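Local coordinates for protein transcriptional regulator, LysR family (PDB 3SZP) that activates virulence genes in Vibrio cholerae, probably by binding regulatory DNA through an N-terminal winged helix-turn-helix domain, at residues L6-L11 with T25-A30; G16-T21 with R53-T58; R34-L39 with R46-H51. All coordinates share one frame; numbering follows the deposited sequence.

Contact 1: residues L6-L11 with T25-A30; sequences LNLFRL and TMIPVA
Leu8 with Ile27 and Leu11 with Thr25 are two small, partly buried methyl contacts that lay the first helix of the winged helix-turn-helix domain, 3-15, against the end of helix 18-25 and the turn that leads from it to helix 29-43, the two helices of the helix-turn-helix itself. Leu8 and Leu11 lie about one turn apart and both leave their helix toward 25-30. Leu8 CD1 comes up to Ile27 CD1 at 4.2 Å, the two side chains sliding past each other in opposite senses. Leu11 CD1 rests on Thr25 CG2 at 4.1 Å, here with the chains at a slant. Only 111 Å² is buried in all, so this is a light touch; Leu8 also packs on Thr21 and on Arg35 of helix 29-43.

Thr25 is the residue to look at. Its chi1 of 64° sets the methyl anti to the carbonyl carbon, facing Leu11, and turns the hydroxyl back to the main chain. There Thr25 OG1 accepts from Ile27 N at 3.0 Å in an ST turn and is also hydrogen-bonded to Thr21 O, at the end of helix 18-25. Met26 then takes a positive phi to carry the chain out of that helix, and Pro28 is the N-cap of the next.

Round the side of helix 3-15, Arg10 grips Asn7 OD1 side-on, from NE at 3.0 Å and from NH2 at 2.8 Å. The NH2 bond lies on a lone pair in the carbonyl plane, while NE is tilted from it. Leu11 CD2 sits over the rim of one face of the Arg10 guanidinium, 3.6 Å above its plane, and NH1 makes a salt bridge to Glu14.

Across the contact the adhesion is apolar; the hydroxyl of Thr25 spends its bonds on Ile27 N and Thr21 O, which fixes the rotation that turns its methyl to Leu11.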
loop_
_atom_site.group_PDB
_atom_site.type_symbol
_atom_site.label_atom_id
_atom_site.label_comp_id
_atom_site.label_asym_id
_atom_site.label_seq_id
_atom_site.Cartn_x
_atom_site.Cartn_y
_atom_site.Cartn_z
ATOM N N LEU A 6 5.830 24.738 3.393
ATOM C CA LEU A 6 4.502 24.736 4.004
ATOM C C LEU A 6 3.448 24.864 2.910
ATOM O O LEU A 6 2.449 24.147 2.906
ATOM C CB LEU A 6 4.372 25.897 4.997
ATOM C CG LEU A 6 3.031 26.006 5.719
ATOM C CD1 LEU A 6 2.750 24.734 6.538
ATOM C CD2 LEU A 6 3.000 27.230 6.625
ATOM N N ASN A 7 3.683 25.779 1.975
ATOM C CA ASN A 7 2.787 25.937 0.838
ATOM C C ASN A 7 2.737 24.698 -0.017
ATOM O O ASN A 7 1.680 24.344 -0.535
ATOM C CB ASN A 7 3.211 27.099 -0.060
ATOM C CG ASN A 7 2.138 27.461 -1.067
ATOM O OD1 ASN A 7 0.962 27.558 -0.718
ATOM N ND2 ASN A 7 2.533 27.655 -2.320
ATOM N N LEU A 8 3.894 24.061 -0.183
ATOM C CA LEU A 8 3.986 22.848 -0.993
ATOM C C LEU A 8 3.193 21.739 -0.311
ATOM O O LEU A 8 2.520 20.951 -0.967
ATOM C CB LEU A 8 5.438 22.396 -1.180
ATOM C CG LEU A 8 5.531 21.032 -1.903
ATOM C CD1 LEU A 8 4.932 21.153 -3.309
ATOM C CD2 LEU A 8 6.965 20.498 -1.986
ATOM N N PHE A 9 3.281 21.697 1.014
ATOM C CA PHE A 9 2.518 20.742 1.811
ATOM C C PHE A 9 1.031 20.945 1.564
ATOM O O PHE A 9 0.306 19.994 1.295
ATOM C CB PHE A 9 2.853 20.915 3.294
ATOM C CG PHE A 9 1.786 20.410 4.232
ATOM C CD1 PHE A 9 1.582 19.041 4.417
ATOM C CD2 PHE A 9 1.003 21.304 4.952
ATOM C CE1 PHE A 9 0.610 18.579 5.304
ATOM C CE2 PHE A 9 0.038 20.841 5.857
ATOM C CZ PHE A 9 -0.165 19.478 6.020
ATOM N N ARG A 10 0.582 22.193 1.629
ATOM C CA ARG A 10 -0.802 22.500 1.301
ATOM C C ARG A 10 -1.210 21.960 -0.078
ATOM O O ARG A 10 -2.292 21.388 -0.222
ATOM C CB ARG A 10 -1.045 24.007 1.359
ATOM C CG ARG A 10 -2.433 24.423 0.871
ATOM C CD ARG A 10 -2.598 25.939 0.851
ATOM N NE ARG A 10 -1.785 26.591 -0.177
ATOM C CZ ARG A 10 -2.243 26.977 -1.370
ATOM N NH1 ARG A 10 -3.508 26.757 -1.711
ATOM N NH2 ARG A 10 -1.431 27.575 -2.236
ATOM N N LEU A 11 -0.351 22.140 -1.084
ATOM C CA LEU A 11 -0.680 21.732 -2.450
ATOM C C LEU A 11 -0.748 20.217 -2.562
ATOM O O LEU A 11 -1.560 19.666 -3.312
ATOM C CB LEU A 11 0.347 22.268 -3.458
ATOM C CG LEU A 11 0.493 23.773 -3.682
ATOM C CD1 LEU A 11 1.518 24.044 -4.789
ATOM C CD2 LEU A 11 -0.840 24.418 -4.022
ATOM N N THR A 25 3.053 21.162 -10.690
ATOM C CA THR A 25 4.102 22.122 -10.342
ATOM C C THR A 25 5.409 21.935 -11.120
ATOM O O THR A 25 6.295 22.797 -11.061
ATOM C CB THR A 25 4.496 21.967 -8.870
ATOM O OG1 THR A 25 5.061 20.663 -8.682
ATOM C CG2 THR A 25 3.280 22.147 -7.944
ATOM N N MET A 26 5.545 20.811 -11.818
ATOM C CA MET A 26 6.818 20.439 -12.438
ATOM C C MET A 26 7.959 20.303 -11.418
ATOM O O MET A 26 9.136 20.501 -11.747
ATOM C CB MET A 26 7.207 21.402 -13.570
ATOM C CG MET A 26 6.181 21.533 -14.696
ATOM S SD MET A 26 6.888 22.261 -16.221
ATOM C CE MET A 26 5.375 22.833 -17.038
ATOM N N ILE A 27 7.608 19.968 -10.176
ATOM C CA ILE A 27 8.617 19.605 -9.181
ATOM C C ILE A 27 8.715 18.088 -9.135
ATOM O O ILE A 27 7.712 17.430 -8.886
ATOM C CB ILE A 27 8.254 20.101 -7.759
ATOM C CG1 ILE A 27 7.946 21.609 -7.769
ATOM C CG2 ILE A 27 9.396 19.797 -6.820
ATOM C CD1 ILE A 27 7.565 22.215 -6.390
ATOM N N PRO A 28 9.914 17.524 -9.380
ATOM C CA PRO A 28 10.029 16.057 -9.309
ATOM C C PRO A 28 9.563 15.540 -7.958
ATOM O O PRO A 28 9.727 16.219 -6.932
ATOM C CB PRO A 28 11.535 15.802 -9.474
ATOM C CG PRO A 28 12.022 17.014 -10.239
ATOM C CD PRO A 28 11.194 18.163 -9.725
ATOM N N VAL A 29 8.993 14.341 -7.971
ATOM C CA VAL A 29 8.561 13.686 -6.745
ATOM C C VAL A 29 9.685 13.650 -5.711
ATOM O O VAL A 29 9.469 13.990 -4.560
ATOM C CB VAL A 29 8.020 12.271 -7.022
ATOM C CG1 VAL A 29 7.854 11.486 -5.722
ATOM C CG2 VAL A 29 6.697 12.369 -7.790
ATOM N N ALA A 30 10.885 13.260 -6.126
ATOM C CA ALA A 30 11.994 13.141 -5.173
ATOM C C ALA A 30 12.248 14.463 -4.455
ATOM O O ALA A 30 12.531 14.491 -3.257
ATOM C CB ALA A 30 13.268 12.643 -5.872
#

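Contact 2: residues G16-T21 with R53-T58; sequences GSYTST and RKLTLT
Leu55, on the second strand of the wing, leans over the start of helix 18-25, where it meets Gly16, Ser17 and Tyr18. Starting at its base, Leu55 CB sits 3.8 Å from Gly16 O. Chi1 of -177° then extends CG opposite the backbone N and carries the tip off the strand toward the helix. Leu55 CD1 ends up 4.1 Å from Tyr18 CE1, meeting the ring obliquely as the two side chains cross at about a right angle, and it also lies 4.3 Å from Ser17 CA. The other methyl, CD2, packs on Leu48 of the neighbouring strand.

The backbone under this leucine is firmly organised. Gly16 leaves the preceding helix with a positive phi of 93°. Ser17 is the N-cap of the next, its OG accepting from Ser20 N at 2.9 Å. Ser17 O takes two bonds, from Thr21 N at 3.0 Å and from Thr21 OG1 at 2.7 Å, which arrive from opposite faces of its plane.

Here the second wing strand meets the start of helix 18-25 through van der Waals touch around one leucine, while the hydrogen bonds stay within the N-terminal turn of that helix and fix the surface it rests on.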
loop_
_atom_site.group_PDB
_atom_site.type_symbol
_atom_site.label_atom_id
_atom_site.label_comp_id
_atom_site.label_asym_id
_atom_site.label_seq_id
_atom_site.Cartn_x
_atom_site.Cartn_y
_atom_site.Cartn_z
ATOM N N GLY A 16 -3.637 15.445 -3.440
ATOM C CA GLY A 16 -3.841 14.124 -2.883
ATOM C C GLY A 16 -2.720 13.121 -3.109
ATOM O O GLY A 16 -2.829 11.975 -2.659
ATOM N N SER A 17 -1.664 13.535 -3.807
ATOM C CA SER A 17 -0.480 12.698 -3.989
ATOM C C SER A 17 0.729 13.513 -4.462
ATOM O O SER A 17 0.581 14.644 -4.943
ATOM C CB SER A 17 -0.757 11.569 -4.984
ATOM O OG SER A 17 -0.687 12.026 -6.321
ATOM N N TYR A 18 1.921 12.934 -4.330
ATOM C CA TYR A 18 3.140 13.610 -4.757
ATOM C C TYR A 18 3.223 13.664 -6.273
ATOM O O TYR A 18 3.618 14.679 -6.836
ATOM C CB TYR A 18 4.387 12.917 -4.211
ATOM C CG TYR A 18 4.674 13.141 -2.742
ATOM C CD1 TYR A 18 3.942 14.042 -1.994
ATOM C CD2 TYR A 18 5.694 12.442 -2.106
ATOM C CE1 TYR A 18 4.217 14.237 -0.649
ATOM C CE2 TYR A 18 5.975 12.625 -0.767
ATOM C CZ TYR A 18 5.234 13.523 -0.039
ATOM O OH TYR A 18 5.511 13.709 1.306
ATOM N N THR A 19 2.870 12.557 -6.927
ATOM C CA THR A 19 2.881 12.476 -8.383
ATOM C C THR A 19 1.895 13.482 -8.981
ATOM O O THR A 19 2.208 14.193 -9.933
ATOM C CB THR A 19 2.546 11.045 -8.891
ATOM O OG1 THR A 19 3.682 10.176 -8.720
ATOM C CG2 THR A 19 2.153 11.070 -10.369
ATOM N N SER A 20 0.698 13.532 -8.417
ATOM C CA SER A 20 -0.300 14.480 -8.868
ATOM C C SER A 20 0.239 15.897 -8.697
ATOM O O SER A 20 0.100 16.744 -9.572
ATOM C CB SER A 20 -1.588 14.311 -8.066
ATOM O OG SER A 20 -2.456 15.408 -8.295
ATOM N N THR A 21 0.874 16.138 -7.563
ATOM C CA THR A 21 1.449 17.445 -7.282
ATOM C C THR A 21 2.626 17.754 -8.206
ATOM O O THR A 21 2.761 18.875 -8.708
ATOM C CB THR A 21 1.843 17.574 -5.797
ATOM O OG1 THR A 21 0.679 17.356 -4.981
ATOM C CG2 THR A 21 2.411 18.952 -5.513
ATOM N N ARG A 53 -0.526 3.832 -1.805
ATOM C CA ARG A 53 -0.613 4.997 -2.672
ATOM C C ARG A 53 -1.304 6.102 -1.880
ATOM O O ARG A 53 -1.306 7.272 -2.279
ATOM C CB ARG A 53 -1.431 4.644 -3.913
ATOM C CG ARG A 53 -1.188 5.535 -5.120
ATOM C CD ARG A 53 -1.126 4.701 -6.396
ATOM N NE ARG A 53 0.054 3.843 -6.408
ATOM C CZ ARG A 53 0.066 2.577 -6.013
ATOM N NH1 ARG A 53 -1.048 2.000 -5.584
ATOM N NH2 ARG A 53 1.194 1.887 -6.053
ATOM N N LYS A 54 -1.866 5.709 -0.737
ATOM C CA LYS A 54 -2.727 6.564 0.075
ATOM C C LYS A 54 -1.938 7.556 0.926
ATOM O O LYS A 54 -1.097 7.175 1.753
ATOM C CB LYS A 54 -3.625 5.702 0.966
ATOM C CG LYS A 54 -4.771 6.439 1.650
ATOM C CD LYS A 54 -5.751 5.452 2.312
ATOM C CE LYS A 54 -5.394 5.133 3.777
ATOM N NZ LYS A 54 -4.076 4.461 3.959
ATOM N N LEU A 55 -2.221 8.836 0.713
ATOM C CA LEU A 55 -1.633 9.902 1.506
ATOM C C LEU A 55 -2.657 10.434 2.509
ATOM O O LEU A 55 -3.758 10.822 2.136
ATOM C CB LEU A 55 -1.154 11.019 0.581
ATOM C CG LEU A 55 -0.432 12.202 1.210
ATOM C CD1 LEU A 55 0.487 12.839 0.186
ATOM C CD2 LEU A 55 -1.444 13.206 1.746
ATOM N N THR A 56 -2.302 10.441 3.786
ATOM C CA THR A 56 -3.214 10.946 4.801
ATOM C C THR A 56 -2.490 11.816 5.822
ATOM O O THR A 56 -1.284 11.696 6.014
ATOM C CB THR A 56 -3.909 9.815 5.541
ATOM O OG1 THR A 56 -2.942 9.105 6.319
ATOM C CG2 THR A 56 -4.578 8.850 4.554
ATOM N N LEU A 57 -3.245 12.678 6.491
ATOM C CA LEU A 57 -2.674 13.681 7.385
ATOM C C LEU A 57 -2.592 13.153 8.799
ATOM O O LEU A 57 -3.473 12.414 9.242
ATOM C CB LEU A 57 -3.543 14.935 7.367
ATOM C CG LEU A 57 -3.458 15.759 6.079
ATOM C CD1 LEU A 57 -4.658 16.678 5.952
ATOM C CD2 LEU A 57 -2.200 16.564 6.095
ATOM N N THR A 58 -1.529 13.521 9.510
ATOM C CA THR A 58 -1.483 13.237 10.932
ATOM C C THR A 58 -2.413 14.257 11.577
ATOM O O THR A 58 -2.986 15.087 10.859
ATOM C CB THR A 58 -0.063 13.393 11.469
ATOM O OG1 THR A 58 0.376 14.743 11.253
ATOM C CG2 THR A 58 0.881 12.424 10.737
#

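Contact 3: residues R34-L39 with R46-H51; sequences RRIQAL and RLLNRH
Ile36 and Leu48 are brought together by their first torsions: chi1 of -63° places the CG2 methyl of Ile36 anti to the backbone N, and chi1 of -66° swings CG of Leu48 anti to its carbonyl carbon. Ile36 CG2 and Leu48 CD1 then meet at 4.0 Å, the side chains crossing at about a right angle. One turn further along the helix, Leu39 and Leu47 make the same kind of crossing. Here a single methyl, Leu47 CD1, does the touching: it lies 3.6 Å from Leu39 CD2 and 3.9 Å from Leu39 CG, close to the branch point and snug against it.

All four residues are buried. They join helix 29-43, the recognition helix of the helix-turn-helix in LysR-type regulators, to the first strand of the two-stranded wing that follows it. Phe9 of helix 3-15 packs on both Leu39 and Leu48, so the first helix shares this interior, and Tyr18 of helix 18-25 touches Ile36 and Leu48. Glu40, the residue after Leu39, ties the same two elements in a polar way, its OE2 accepting from the backbone N of Leu47 and of Leu48.

Within 46-51, two residues turn to one another. Arg46 holds Asn49 OD1 side-on with two nitrogens, NE at 2.9 Å and NH2 at 3.2 Å. The acceptor lies near the guanidinium plane; the NH2 bond uses a lone pair in the carbonyl plane of Asn49, and NE approaches tilted from that plane. Leu48 O stands 3.5 Å above one face of the Arg46 guanidinium, off toward its rim. The backbone of Arg46 is hydrogen-bonded to the third subunit, and its side chain packs on Asn269 of that subunit.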
loop_
_atom_site.group_PDB
_atom_site.type_symbol
_atom_site.label_atom_id
_atom_site.label_comp_id
_atom_site.label_asym_id
_atom_site.label_seq_id
_atom_site.Cartn_x
_atom_site.Cartn_y
_atom_site.Cartn_z
ATOM N N ARG A 34 11.700 15.409 -0.506
ATOM C CA ARG A 34 12.802 15.993 0.227
ATOM C C ARG A 34 12.342 17.235 0.969
ATOM O O ARG A 34 12.733 17.472 2.107
ATOM C CB ARG A 34 13.909 16.364 -0.757
ATOM C CG ARG A 34 15.272 16.618 -0.148
ATOM C CD ARG A 34 16.370 16.447 -1.224
ATOM N NE ARG A 34 16.261 17.425 -2.314
ATOM C CZ ARG A 34 16.351 17.121 -3.609
ATOM N NH1 ARG A 34 16.544 15.854 -3.992
ATOM N NH2 ARG A 34 16.260 18.079 -4.529
ATOM N N ARG A 35 11.499 18.017 0.307
ATOM C CA ARG A 35 11.069 19.298 0.838
ATOM C C ARG A 35 10.023 19.119 1.932
ATOM O O ARG A 35 10.001 19.884 2.889
ATOM C CB ARG A 35 10.603 20.250 -0.285
ATOM C CG ARG A 35 11.771 20.770 -1.159
ATOM C CD ARG A 35 11.305 21.729 -2.248
ATOM N NE ARG A 35 10.425 22.746 -1.686
ATOM C CZ ARG A 35 9.579 23.495 -2.387
ATOM N NH1 ARG A 35 9.502 23.362 -3.713
ATOM N NH2 ARG A 35 8.795 24.364 -1.752
ATOM N N ILE A 36 9.181 18.098 1.814
ATOM C CA ILE A 36 8.251 17.791 2.891
ATOM C C ILE A 36 9.023 17.299 4.116
ATOM O O ILE A 36 8.712 17.666 5.237
ATOM C CB ILE A 36 7.225 16.728 2.484
ATOM C CG1 ILE A 36 6.359 17.236 1.329
ATOM C CG2 ILE A 36 6.349 16.369 3.673
ATOM C CD1 ILE A 36 5.428 18.337 1.753
ATOM N N GLN A 37 10.025 16.454 3.888
ATOM C CA GLN A 37 10.891 16.015 4.968
ATOM C C GLN A 37 11.516 17.201 5.685
ATOM O O GLN A 37 11.554 17.236 6.916
ATOM C CB GLN A 37 12.014 15.121 4.456
ATOM C CG GLN A 37 12.939 14.656 5.581
ATOM C CD GLN A 37 12.250 13.679 6.529
ATOM O OE1 GLN A 37 11.855 14.035 7.644
ATOM N NE2 GLN A 37 12.095 12.438 6.080
ATOM N N ALA A 38 12.009 18.163 4.909
ATOM C CA ALA A 38 12.660 19.328 5.474
ATOM C C ALA A 38 11.655 20.103 6.310
ATOM O O ALA A 38 11.989 20.568 7.385
ATOM C CB ALA A 38 13.244 20.226 4.375
ATOM N N LEU A 39 10.431 20.254 5.807
ATOM C CA LEU A 39 9.394 20.937 6.574
ATOM C C LEU A 39 9.183 20.241 7.940
ATOM O O LEU A 39 9.237 20.880 8.989
ATOM C CB LEU A 39 8.090 20.979 5.779
ATOM C CG LEU A 39 6.840 21.510 6.492
ATOM C CD1 LEU A 39 7.065 22.938 6.969
ATOM C CD2 LEU A 39 5.611 21.431 5.570
ATOM N N ARG A 46 5.713 15.182 12.409
ATOM C CA ARG A 46 5.264 14.426 11.252
ATOM C C ARG A 46 3.926 15.007 10.821
ATOM O O ARG A 46 3.010 15.136 11.622
ATOM C CB ARG A 46 5.124 12.943 11.616
ATOM C CG ARG A 46 4.824 11.986 10.465
ATOM C CD ARG A 46 4.829 10.542 10.994
ATOM N NE ARG A 46 4.402 9.573 9.995
ATOM C CZ ARG A 46 5.189 9.056 9.045
ATOM N NH1 ARG A 46 6.471 9.414 8.950
ATOM N NH2 ARG A 46 4.690 8.173 8.182
ATOM N N LEU A 47 3.819 15.363 9.550
ATOM C CA LEU A 47 2.602 15.991 9.023
ATOM C C LEU A 47 1.743 15.054 8.176
ATOM O O LEU A 47 0.532 15.208 8.131
ATOM C CB LEU A 47 2.937 17.235 8.193
ATOM C CG LEU A 47 3.547 18.400 8.968
ATOM C CD1 LEU A 47 3.864 19.516 8.007
ATOM C CD2 LEU A 47 2.610 18.891 10.078
ATOM N N LEU A 48 2.381 14.110 7.487
ATOM C CA LEU A 48 1.715 13.248 6.515
ATOM C C LEU A 48 2.091 11.809 6.743
ATOM O O LEU A 48 3.227 11.503 7.097
ATOM C CB LEU A 48 2.171 13.578 5.093
ATOM C CG LEU A 48 1.812 14.928 4.489
ATOM C CD1 LEU A 48 2.540 15.135 3.165
ATOM C CD2 LEU A 48 0.304 15.002 4.293
ATOM N N ASN A 49 1.135 10.923 6.504
ATOM C CA ASN A 49 1.415 9.508 6.399
ATOM C C ASN A 49 1.388 9.068 4.938
ATOM O O ASN A 49 0.545 9.514 4.154
ATOM C CB ASN A 49 0.405 8.702 7.220
ATOM C CG ASN A 49 0.599 8.876 8.717
ATOM O OD1 ASN A 49 1.716 8.739 9.235
ATOM N ND2 ASN A 49 -0.487 9.188 9.423
ATOM N N ARG A 50 2.328 8.203 4.579
ATOM C CA ARG A 50 2.358 7.617 3.248
ATOM C C ARG A 50 2.314 6.102 3.361
ATOM O O ARG A 50 3.329 5.456 3.615
ATOM C CB ARG A 50 3.611 8.054 2.488
ATOM C CG ARG A 50 3.545 9.466 1.922
ATOM C CD ARG A 50 4.921 10.115 1.927
ATOM N NE ARG A 50 5.423 10.281 3.289
ATOM C CZ ARG A 50 6.663 10.647 3.594
ATOM N NH1 ARG A 50 7.542 10.886 2.629
ATOM N NH2 ARG A 50 7.023 10.770 4.864
ATOM N N HIS A 51 1.123 5.541 3.198
ATOM C CA HIS A 51 0.971 4.101 3.120
ATOM C C HIS A 51 0.388 3.770 1.749
ATOM O O HIS A 51 -0.513 4.468 1.271
ATOM C CB HIS A 51 0.063 3.596 4.247
ATOM C CG HIS A 51 -0.144 2.114 4.246
ATOM N ND1 HIS A 51 -1.389 1.537 4.094
ATOM C CD2 HIS A 51 0.729 1.087 4.383
ATOM C CE1 HIS A 51 -1.272 0.222 4.134
ATOM N NE2 HIS A 51 0.003 -0.078 4.310
#

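Overall arrangement
From the N terminus, helix 3-15 comes first, and contact 1 closes the loop that runs through helix 18-25 to the turn before helix 29-43. Contact 2 opens inside that loop, at the start of helix 18-25, and closes only at strand 54-57, so the two cross along the chain. Contact 3 follows contact 1 in series and falls wholly within the span of contact 2, joining helix 29-43 to strand 48-51. The two strands pair antiparallel, with Asn49 N 2.6 Å from Thr56 O, which links contacts 2 and 3. Phe9, from segment 6-11 of contact 1, also reaches Leu57 of segment 53-58, so helix 3-15 borders contacts 2 and 3 as well.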